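Local coordinates for Lys-gingipain catalytic subunit (Porphyromonas gingivalis, PDB 6I9A), which cleaves proteins after lysine as a secreted cysteine protease of the peptidase C25 family and may act as a virulence factor in periodontal disease, at residues K99-Y104 with A356-G361; G199-L204 with T220-P225; G272-I277 with G363-Y368. All blocks are in the same frame, centred on the assembly; numbering follows the deposited sequence. Where two conformers were deposited one is given.

Contact 1 of 3, residues K99-Y104 with A356-G361; sequences KVTDLY and AYHVLG
H358 reaches T101 and D102 because its CG stands anti to its own carbonyl carbon (chi1 -72°), and a chi2 of 77° turns the NE2 edge of the imidazole to the backbone of 99-104. D102 N donates to H358 NE2 at 2.9 Å, with an N-H...N angle of 159°. The donor lies in the ring plane. NE2 is the acceptor and ND1 the donor, consistent with a proton on ND1. H358 ND1 donates to A356 O, also at 2.9 Å but more bent, and comes in from above the carbonyl plane. The two bonds fix the rotation of the ring. T101 CA also meets the NE2 edge, 3.4 Å from H358 NE2. H358 belongs to strand 357-361, the antiparallel edge strand of the six-stranded mixed sheet of the C25 catalytic domain. The contact ties this edge to residues 99-104, where the short strand 100-101 runs into helix 103-106. T101 OG1 accepts from L103 N at 2.9 Å, a capping bond at the turn into that helix, and is also bonded to E355 O. The carboxylate of D102 is turned steeply from the imidazole plane. Its OD1 forms a salt bridge with R120. A water donates to D102 OD2 and, over a longer 3.3 Å, to V359 O. F254, one of the residues that bind a calcium ion, packs beside D102.

Contact 2 of 3, residues G199-L204 with T220-P225; sequences GCYSHL and TAWADP
The Y201 ring has C200 SG over the centre of one face, 3.6 Å above the plane, and the carbonyl group of P225 at its edge. One face of the tyrosine is thus met by its own neighbour in sequence, and its hydroxyl end by the other segment. The W222 indole offers its benzo edge to the tyrosine. Y201 CE1 lies in the indole plane at that edge, 3.7 Å from W222 CE3, and Y201 OH is about as close to the same carbon. Other rings pack on W222 from outside the two segments: F261 and Y213 stack with it.

The one hydrogen bond across the contact runs from Y201 OH to P225 O at 2.7 Å. The donor sits 43° out of the carbonyl plane, with a C=O...O angle of 132°. The bond holds the outer end of the tyrosine against the chain just after the cis peptide bond between D224 and P225. The pyrrolidine ring lies across the side chain of Y201 at about a right angle, and its CG is 3.6 Å from Y201 OH. The same P225 CG also meets C200 SG at 3.6 Å. C200 reaches it with SG between the backbone N and the carbonyl carbon (chi1 62°). P225 CG thus touches both the thiol and the phenol oxygen. I156 of strand 152-157 packs against C200, Y201 and P225.

A type I beta turn, G199 to S202, presents C200 and Y201 at the start of helix 202-206. Across the contact, strand 221-223 belongs to a small three-stranded antiparallel sheet. A223 touches the bound inhibitor, which puts this packing next to the inhibitor pocket of the gingipain catalytic domain.

Contact 3 of 3, residues G272-I277 with G363-Y368; sequences GAYAYI and GSVMPY
Y274 and V365 bury the most surface in this contact, followed by P367. They join the six-stranded mixed sheet of the C25 catalytic domain to the irregular chain that follows its edge strand, 357-361. Y274 sits at a corner of strand 273-279. Its CG lies between the backbone N and the carbonyl carbon (chi1 63°), and this carries the ring over to residues 363-368. V365 comes to the CD1-CE1 side of the ring with both methyls. V365 CG1 is the nearer, 3.5 Å from Y274 CE1. V365 CG2 is 4.0 Å from Y274 CD1. The approach is oblique. No hydrogen bond crosses between the segments; the Y274-V365 contact is apolar packing.

Helix 126-141 packs on the same group. Its Y139 touches V365 and P367, and its ring meets that of Y274 with planes about 30° apart. V325 of helix 325-342 packs on both Y274 and P367. The proline meets the far end of the tyrosine, and the two side chains cross at about a right angle. There the phenol oxygen rests against the pyrrolidine ring, with Y274 OH 3.6 Å from P367 CB and 3.7 Å from P367 CG.

Contacts 1 and 3 share the six-stranded sheet. Strands 357-361 and 273-279 are neighbours in it, and Y276 N and L360 O, 2.8 Å apart, probably form a hydrogen bond between them. The centre of contact 2 lies about 21 Å from the centre of the chain, those of contacts 3 and 1 about 5 Å and 13 Å. All three are nonetheless largely buried. A probable bond between W222 NE1 and Y276 OH joins contact 2 to contact 3. Chemistry differs with place. Contact 1 is polar, at the sheet edge. Contact 2 mixes aromatic packing with one phenol bond, and its segment 220-225 holds A223 of the inhibitor pocket. Contact 3 is apolar and central.

Contact 1 of 3, residues K99-Y104 with A356-G361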
loop_
_atom_site.group_PDB
_atom_site.type_symbol
_atom_site.label_atom_id
_atom_site.label_comp_id
_atom_site.label_asym_id
_atom_site.label_seq_id
_atom_site.Cartn_x
_atom_site.Cartn_y
_atom_site.Cartn_z
ATOM N N LYS A 99 3.882 10.959 -18.867
ATOM C CA LYS A 99 2.903 9.870 -18.800
ATOM C C LYS A 99 1.965 10.172 -17.652
ATOM O O LYS A 99 2.265 11.000 -16.806
ATOM C CB LYS A 99 3.583 8.506 -18.588
ATOM C CG LYS A 99 4.596 8.144 -19.688
ATOM C CD LYS A 99 3.989 7.943 -21.072
ATOM C CE LYS A 99 5.144 7.720 -22.071
ATOM N NZ LYS A 99 4.645 7.417 -23.409
ATOM N N VAL A 100 0.824 9.476 -17.602
ATOM C CA VAL A 100 -0.159 9.794 -16.564
ATOM C C VAL A 100 0.460 9.653 -15.186
ATOM O O VAL A 100 1.263 8.742 -14.894
ATOM C CB VAL A 100 -1.438 8.928 -16.739
ATOM C CG1 VAL A 100 -1.194 7.437 -16.414
ATOM C CG2 VAL A 100 -2.607 9.512 -15.937
ATOM N N THR A 101 0.012 10.537 -14.270
ATOM C CA THR A 101 0.388 10.484 -12.866
ATOM C C THR A 101 -0.761 10.993 -12.040
ATOM O O THR A 101 -1.545 11.868 -12.451
ATOM C CB THR A 101 1.666 11.325 -12.554
ATOM O OG1 THR A 101 2.088 11.132 -11.203
ATOM C CG2 THR A 101 1.503 12.834 -12.797
ATOM N N ASP A 102 -0.783 10.475 -10.807
ATOM C CA ASP A 102 -1.675 10.937 -9.745
ATOM C C ASP A 102 -0.919 11.830 -8.758
ATOM O O ASP A 102 -1.511 12.316 -7.791
ATOM C CB ASP A 102 -2.289 9.754 -8.965
ATOM C CG ASP A 102 -3.365 9.032 -9.726
ATOM O OD1 ASP A 102 -3.965 9.659 -10.620
ATOM O OD2 ASP A 102 -3.618 7.821 -9.415
ATOM N N LEU A 103 0.384 12.082 -9.011
ATOM C CA LEU A 103 1.170 12.832 -8.026
ATOM C C LEU A 103 0.549 14.168 -7.680
ATOM O O LEU A 103 0.610 14.577 -6.492
ATOM C CB LEU A 103 2.586 13.087 -8.590
ATOM C CG LEU A 103 3.508 13.894 -7.645
ATOM C CD1 LEU A 103 3.758 13.204 -6.318
ATOM C CD2 LEU A 103 4.822 14.208 -8.328
ATOM N N TYR A 104 0.019 14.883 -8.684
ATOM C CA TYR A 104 -0.395 16.270 -8.416
ATOM C C TYR A 104 -1.736 16.369 -7.681
ATOM O O TYR A 104 -2.047 17.445 -7.178
ATOM C CB TYR A 104 -0.340 17.068 -9.705
ATOM C CG TYR A 104 1.115 17.138 -10.134
ATOM C CD1 TYR A 104 1.570 16.420 -11.241
ATOM C CD2 TYR A 104 2.051 17.819 -9.361
ATOM C CE1 TYR A 104 2.922 16.396 -11.589
ATOM C CE2 TYR A 104 3.400 17.804 -9.688
ATOM C CZ TYR A 104 3.833 17.094 -10.806
ATOM O OH TYR A 104 5.175 17.026 -11.092
ATOM N N ALA A 356 6.409 8.879 -11.279
ATOM C CA ALA A 356 6.335 7.597 -11.969
ATOM C C ALA A 356 5.595 6.499 -11.195
ATOM O O ALA A 356 4.734 5.815 -11.737
ATOM C CB ALA A 356 7.754 7.097 -12.273
ATOM N N TYR A 357 6.020 6.274 -9.936
ATOM C CA TYR A 357 5.515 5.126 -9.172
ATOM C C TYR A 357 4.140 5.379 -8.614
ATOM O O TYR A 357 3.822 6.501 -8.139
ATOM C CB TYR A 357 6.524 4.713 -8.111
ATOM C CG TYR A 357 7.516 3.680 -8.633
ATOM C CD1 TYR A 357 8.693 4.063 -9.289
ATOM C CD2 TYR A 357 7.241 2.320 -8.546
ATOM C CE1 TYR A 357 9.569 3.109 -9.804
ATOM C CE2 TYR A 357 8.128 1.372 -9.038
ATOM C CZ TYR A 357 9.294 1.770 -9.653
ATOM O OH TYR A 357 10.145 0.782 -10.095
ATOM N N HIS A 358 3.305 4.349 -8.670
ATOM C CA HIS A 358 1.938 4.415 -8.160
ATOM C C HIS A 358 1.592 3.168 -7.413
ATOM O O HIS A 358 2.112 2.089 -7.704
ATOM C CB HIS A 358 0.960 4.533 -9.359
ATOM C CG HIS A 358 1.002 5.880 -10.031
ATOM N ND1 HIS A 358 2.011 6.228 -10.890
ATOM C CD2 HIS A 358 0.170 6.948 -9.889
ATOM C CE1 HIS A 358 1.768 7.495 -11.255
ATOM N NE2 HIS A 358 0.669 7.970 -10.668
ATOM N N VAL A 359 0.594 3.328 -6.514
ATOM C CA VAL A 359 -0.118 2.206 -5.940
ATOM C C VAL A 359 -1.470 2.080 -6.668
ATOM O O VAL A 359 -2.253 3.050 -6.697
ATOM C CB VAL A 359 -0.365 2.360 -4.430
ATOM C CG1 VAL A 359 -1.177 1.149 -3.913
ATOM C CG2 VAL A 359 0.956 2.474 -3.637
ATOM N N LEU A 360 -1.744 0.878 -7.175
ATOM C CA LEU A 360 -3.067 0.464 -7.680
ATOM C C LEU A 360 -3.595 -0.580 -6.688
ATOM O O LEU A 360 -2.836 -1.401 -6.154
ATOM C CB LEU A 360 -2.973 -0.103 -9.096
ATOM C CG LEU A 360 -2.634 0.979 -10.136
ATOM C CD1 LEU A 360 -2.035 0.374 -11.407
ATOM C CD2 LEU A 360 -3.900 1.785 -10.481
ATOM N N GLY A 361 -4.894 -0.514 -6.398
ATOM C CA GLY A 361 -5.417 -1.285 -5.278
ATOM C C GLY A 361 -5.205 -0.514 -3.976
ATOM O O GLY A 361 -5.083 0.714 -3.989
HETATM O O HOH W 1 -2.414 6.216 -7.539
#

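Contact 2 of 3, residues G199-L204 with T220-P225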
loop_
_atom_site.group_PDB
_atom_site.type_symbol
_atom_site.label_atom_id
_atom_site.label_comp_id
_atom_site.label_asym_id
_atom_site.label_seq_id
_atom_site.Cartn_x
_atom_site.Cartn_y
_atom_site.Cartn_z
ATOM N N GLY A 199 8.758 -22.164 -14.866
ATOM C CA GLY A 199 7.879 -22.461 -13.743
ATOM C C GLY A 199 7.836 -21.401 -12.659
ATOM O O GLY A 199 7.132 -21.579 -11.660
ATOM N N CYS A 200 8.506 -20.269 -12.854
ATOM C CA CYS A 200 8.589 -19.281 -11.766
ATOM C C CYS A 200 7.242 -18.697 -11.356
ATOM O O CYS A 200 7.109 -18.302 -10.207
ATOM C CB CYS A 200 9.568 -18.162 -12.104
ATOM S SG CYS A 200 9.118 -17.178 -13.562
ATOM N N TYR A 201 6.258 -18.618 -12.250
ATOM C CA TYR A 201 4.969 -18.015 -11.871
ATOM C C TYR A 201 3.969 -19.040 -11.317
ATOM O O TYR A 201 2.911 -18.634 -10.850
ATOM C CB TYR A 201 4.378 -17.221 -13.033
ATOM C CG TYR A 201 5.291 -16.053 -13.409
ATOM C CD1 TYR A 201 5.617 -15.065 -12.472
ATOM C CD2 TYR A 201 5.803 -15.927 -14.705
ATOM C CE1 TYR A 201 6.407 -13.980 -12.811
ATOM C CE2 TYR A 201 6.616 -14.853 -15.046
ATOM C CZ TYR A 201 6.910 -13.884 -14.091
ATOM O OH TYR A 201 7.695 -12.798 -14.402
ATOM N N SER A 202 4.341 -20.322 -11.272
ATOM C CA SER A 202 3.465 -21.316 -10.630
ATOM C C SER A 202 3.176 -20.949 -9.193
ATOM O O SER A 202 2.085 -21.212 -8.653
ATOM C CB SER A 202 4.148 -22.684 -10.646
ATOM O OG SER A 202 4.071 -23.199 -11.959
ATOM N N HIS A 203 4.169 -20.324 -8.542
ATOM C CA HIS A 203 4.075 -19.983 -7.119
ATOM C C HIS A 203 3.003 -18.917 -6.855
ATOM O O HIS A 203 2.473 -18.860 -5.742
ATOM C CB HIS A 203 5.449 -19.524 -6.607
ATOM C CG HIS A 203 6.540 -20.482 -6.989
ATOM N ND1 HIS A 203 6.555 -21.790 -6.558
ATOM C CD2 HIS A 203 7.626 -20.274 -7.765
ATOM C CE1 HIS A 203 7.643 -22.331 -7.088
ATOM N NE2 HIS A 203 8.315 -21.456 -7.826
ATOM N N LEU A 204 2.634 -18.129 -7.879
ATOM C CA LEU A 204 1.533 -17.192 -7.672
ATOM C C LEU A 204 0.218 -17.913 -7.487
ATOM O O LEU A 204 -0.657 -17.419 -6.782
ATOM C CB LEU A 204 1.393 -16.277 -8.897
ATOM C CG LEU A 204 2.593 -15.345 -9.197
ATOM C CD1 LEU A 204 2.257 -14.503 -10.404
ATOM C CD2 LEU A 204 2.927 -14.442 -7.991
ATOM N N THR A 220 1.312 -4.316 -20.297
ATOM C CA THR A 220 0.444 -5.449 -19.963
ATOM C C THR A 220 1.211 -6.684 -19.542
ATOM O O THR A 220 0.636 -7.785 -19.527
ATOM C CB THR A 220 -0.487 -5.768 -21.164
ATOM O OG1 THR A 220 0.329 -6.063 -22.305
ATOM C CG2 THR A 220 -1.446 -4.643 -21.461
ATOM N N ALA A 221 2.493 -6.545 -19.154
ATOM C CA ALA A 221 3.253 -7.725 -18.786
ATOM C C ALA A 221 4.481 -7.391 -17.991
ATOM O O ALA A 221 5.145 -6.366 -18.197
ATOM C CB ALA A 221 3.709 -8.516 -20.043
ATOM N N TRP A 222 4.883 -8.354 -17.157
ATOM C CA TRP A 222 6.276 -8.530 -16.750
ATOM C C TRP A 222 6.878 -9.267 -17.953
ATOM O O TRP A 222 6.382 -10.332 -18.333
ATOM C CB TRP A 222 6.406 -9.317 -15.445
ATOM C CG TRP A 222 5.908 -8.563 -14.257
ATOM C CD1 TRP A 222 5.661 -7.221 -14.160
ATOM C CD2 TRP A 222 5.756 -9.095 -12.943
ATOM N NE1 TRP A 222 5.331 -6.899 -12.867
ATOM C CE2 TRP A 222 5.378 -8.035 -12.097
ATOM C CE3 TRP A 222 5.871 -10.390 -12.396
ATOM C CZ2 TRP A 222 5.212 -8.193 -10.706
ATOM C CZ3 TRP A 222 5.639 -10.557 -11.030
ATOM C CH2 TRP A 222 5.305 -9.468 -10.203
ATOM N N ALA A 223 7.886 -8.706 -18.619
ATOM C CA ALA A 223 8.206 -9.170 -19.965
ATOM C C ALA A 223 9.060 -10.427 -20.059
ATOM O O ALA A 223 8.900 -11.175 -21.047
ATOM C CB ALA A 223 8.861 -8.053 -20.760
ATOM N N ASP A 224 9.986 -10.644 -19.136
ATOM C CA ASP A 224 10.875 -11.827 -19.291
ATOM C C ASP A 224 11.555 -12.121 -17.955
ATOM O O ASP A 224 12.466 -11.381 -17.548
ATOM C CB ASP A 224 11.946 -11.549 -20.364
ATOM C CG ASP A 224 12.765 -12.764 -20.710
ATOM O OD1 ASP A 224 12.670 -13.762 -20.003
ATOM O OD2 ASP A 224 13.561 -12.689 -21.693
ATOM N N PRO A 225 11.121 -13.155 -17.240
ATOM C CA PRO A 225 10.142 -14.160 -17.673
ATOM C C PRO A 225 8.749 -13.559 -17.837
ATOM O O PRO A 225 8.321 -12.702 -17.053
ATOM C CB PRO A 225 10.175 -15.197 -16.551
ATOM C CG PRO A 225 10.707 -14.450 -15.337
ATOM C CD PRO A 225 11.719 -13.510 -15.949
#

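Contact 3 of 3, residues G272-I277 with G363-Y368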
loop_
_atom_site.group_PDB
_atom_site.type_symbol
_atom_site.label_atom_id
_atom_site.label_comp_id
_atom_site.label_asym_id
_atom_site.label_seq_id
_atom_site.Cartn_x
_atom_site.Cartn_y
_atom_site.Cartn_z
ATOM N N GLY A 272 -4.997 -13.172 -8.023
ATOM C CA GLY A 272 -4.152 -11.982 -8.157
ATOM C C GLY A 272 -3.872 -11.294 -6.824
ATOM O O GLY A 272 -3.697 -11.926 -5.767
ATOM N N ALA A 273 -3.750 -9.952 -6.914
ATOM C CA ALA A 273 -3.237 -9.115 -5.829
ATOM C C ALA A 273 -4.298 -8.286 -5.139
ATOM O O ALA A 273 -5.307 -7.937 -5.757
ATOM C CB ALA A 273 -2.205 -8.134 -6.471
ATOM N N TYR A 274 -4.002 -7.865 -3.895
ATOM C CA TYR A 274 -4.830 -6.829 -3.257
ATOM C C TYR A 274 -4.251 -5.424 -3.488
ATOM O O TYR A 274 -4.968 -4.434 -3.330
ATOM C CB TYR A 274 -4.989 -7.100 -1.753
ATOM C CG TYR A 274 -3.700 -7.070 -0.973
ATOM C CD1 TYR A 274 -3.107 -5.857 -0.619
ATOM C CD2 TYR A 274 -3.041 -8.247 -0.617
ATOM C CE1 TYR A 274 -1.924 -5.822 0.119
ATOM C CE2 TYR A 274 -1.846 -8.219 0.118
ATOM C CZ TYR A 274 -1.272 -7.002 0.439
ATOM O OH TYR A 274 -0.119 -6.915 1.164
ATOM N N ALA A 275 -2.986 -5.325 -3.925
ATOM C CA ALA A 275 -2.354 -4.037 -4.232
ATOM C C ALA A 275 -1.178 -4.339 -5.134
ATOM O O ALA A 275 -0.569 -5.416 -5.100
ATOM C CB ALA A 275 -1.891 -3.331 -2.975
ATOM N N TYR A 276 -0.831 -3.319 -5.926
ATOM C CA TYR A 276 0.305 -3.358 -6.877
ATOM C C TYR A 276 1.034 -2.063 -6.811
ATOM O O TYR A 276 0.427 -0.991 -6.804
ATOM C CB TYR A 276 -0.224 -3.576 -8.298
ATOM C CG TYR A 276 0.897 -3.751 -9.306
ATOM C CD1 TYR A 276 1.651 -4.921 -9.338
ATOM C CD2 TYR A 276 1.225 -2.735 -10.200
ATOM C CE1 TYR A 276 2.685 -5.098 -10.260
ATOM C CE2 TYR A 276 2.258 -2.910 -11.138
ATOM C CZ TYR A 276 2.984 -4.095 -11.151
ATOM O OH TYR A 276 4.007 -4.304 -12.027
ATOM N N ILE A 277 2.370 -2.156 -6.766
ATOM C CA ILE A 277 3.217 -0.966 -6.913
ATOM C C ILE A 277 3.988 -1.101 -8.221
ATOM O O ILE A 277 4.626 -2.145 -8.448
ATOM C CB ILE A 277 4.233 -0.836 -5.739
ATOM C CG1 ILE A 277 3.469 -0.562 -4.425
ATOM C CG2 ILE A 277 5.211 0.312 -6.040
ATOM C CD1 ILE A 277 4.330 -0.808 -3.180
ATOM N N GLY A 363 -3.543 0.952 -0.965
ATOM C CA GLY A 363 -2.277 1.351 -0.378
ATOM C C GLY A 363 -2.274 1.495 1.132
ATOM O O GLY A 363 -1.214 1.587 1.771
ATOM N N SER A 364 -3.483 1.472 1.745
ATOM C CA SER A 364 -3.598 1.585 3.205
ATOM C C SER A 364 -3.461 0.261 3.926
ATOM O O SER A 364 -3.430 0.234 5.152
ATOM C CB SER A 364 -4.895 2.284 3.613
ATOM O OG SER A 364 -6.032 1.450 3.430
ATOM N N VAL A 365 -3.364 -0.856 3.187
ATOM C CA VAL A 365 -3.146 -2.172 3.828
ATOM C C VAL A 365 -1.779 -2.153 4.498
ATOM O O VAL A 365 -0.787 -1.607 3.957
ATOM C CB VAL A 365 -3.223 -3.286 2.762
ATOM C CG1 VAL A 365 -2.760 -4.636 3.333
ATOM C CG2 VAL A 365 -4.631 -3.402 2.184
ATOM N N MET A 366 -1.679 -2.803 5.647
ATOM C CA MET A 366 -0.448 -3.081 6.351
ATOM C C MET A 366 -0.026 -4.516 6.037
ATOM O O MET A 366 -0.589 -5.462 6.606
ATOM C CB MET A 366 -0.582 -2.905 7.874
ATOM C CG MET A 366 -0.712 -1.468 8.269
ATOM S SD MET A 366 -0.267 -1.296 9.990
ATOM C CE MET A 366 -0.548 0.457 10.214
ATOM N N PRO A 367 0.919 -4.750 5.143
ATOM C CA PRO A 367 1.256 -6.134 4.804
ATOM C C PRO A 367 1.871 -6.841 5.988
ATOM O O PRO A 367 2.719 -6.312 6.716
ATOM C CB PRO A 367 2.269 -6.011 3.639
ATOM C CG PRO A 367 1.984 -4.615 3.071
ATOM C CD PRO A 367 1.676 -3.793 4.305
ATOM N N TYR A 368 1.502 -8.133 6.125
ATOM C CA TYR A 368 2.169 -8.989 7.109
ATOM C C TYR A 368 3.604 -9.287 6.626
ATOM O O TYR A 368 3.950 -9.084 5.446
ATOM C CB TYR A 368 1.369 -10.325 7.282
ATOM C CG TYR A 368 -0.097 -10.098 7.568
ATOM C CD1 TYR A 368 -0.506 -9.392 8.696
ATOM C CD2 TYR A 368 -1.074 -10.584 6.709
ATOM C CE1 TYR A 368 -1.853 -9.172 8.956
ATOM C CE2 TYR A 368 -2.430 -10.379 6.953
ATOM C CZ TYR A 368 -2.814 -9.640 8.068
ATOM O OH TYR A 368 -4.134 -9.346 8.327
#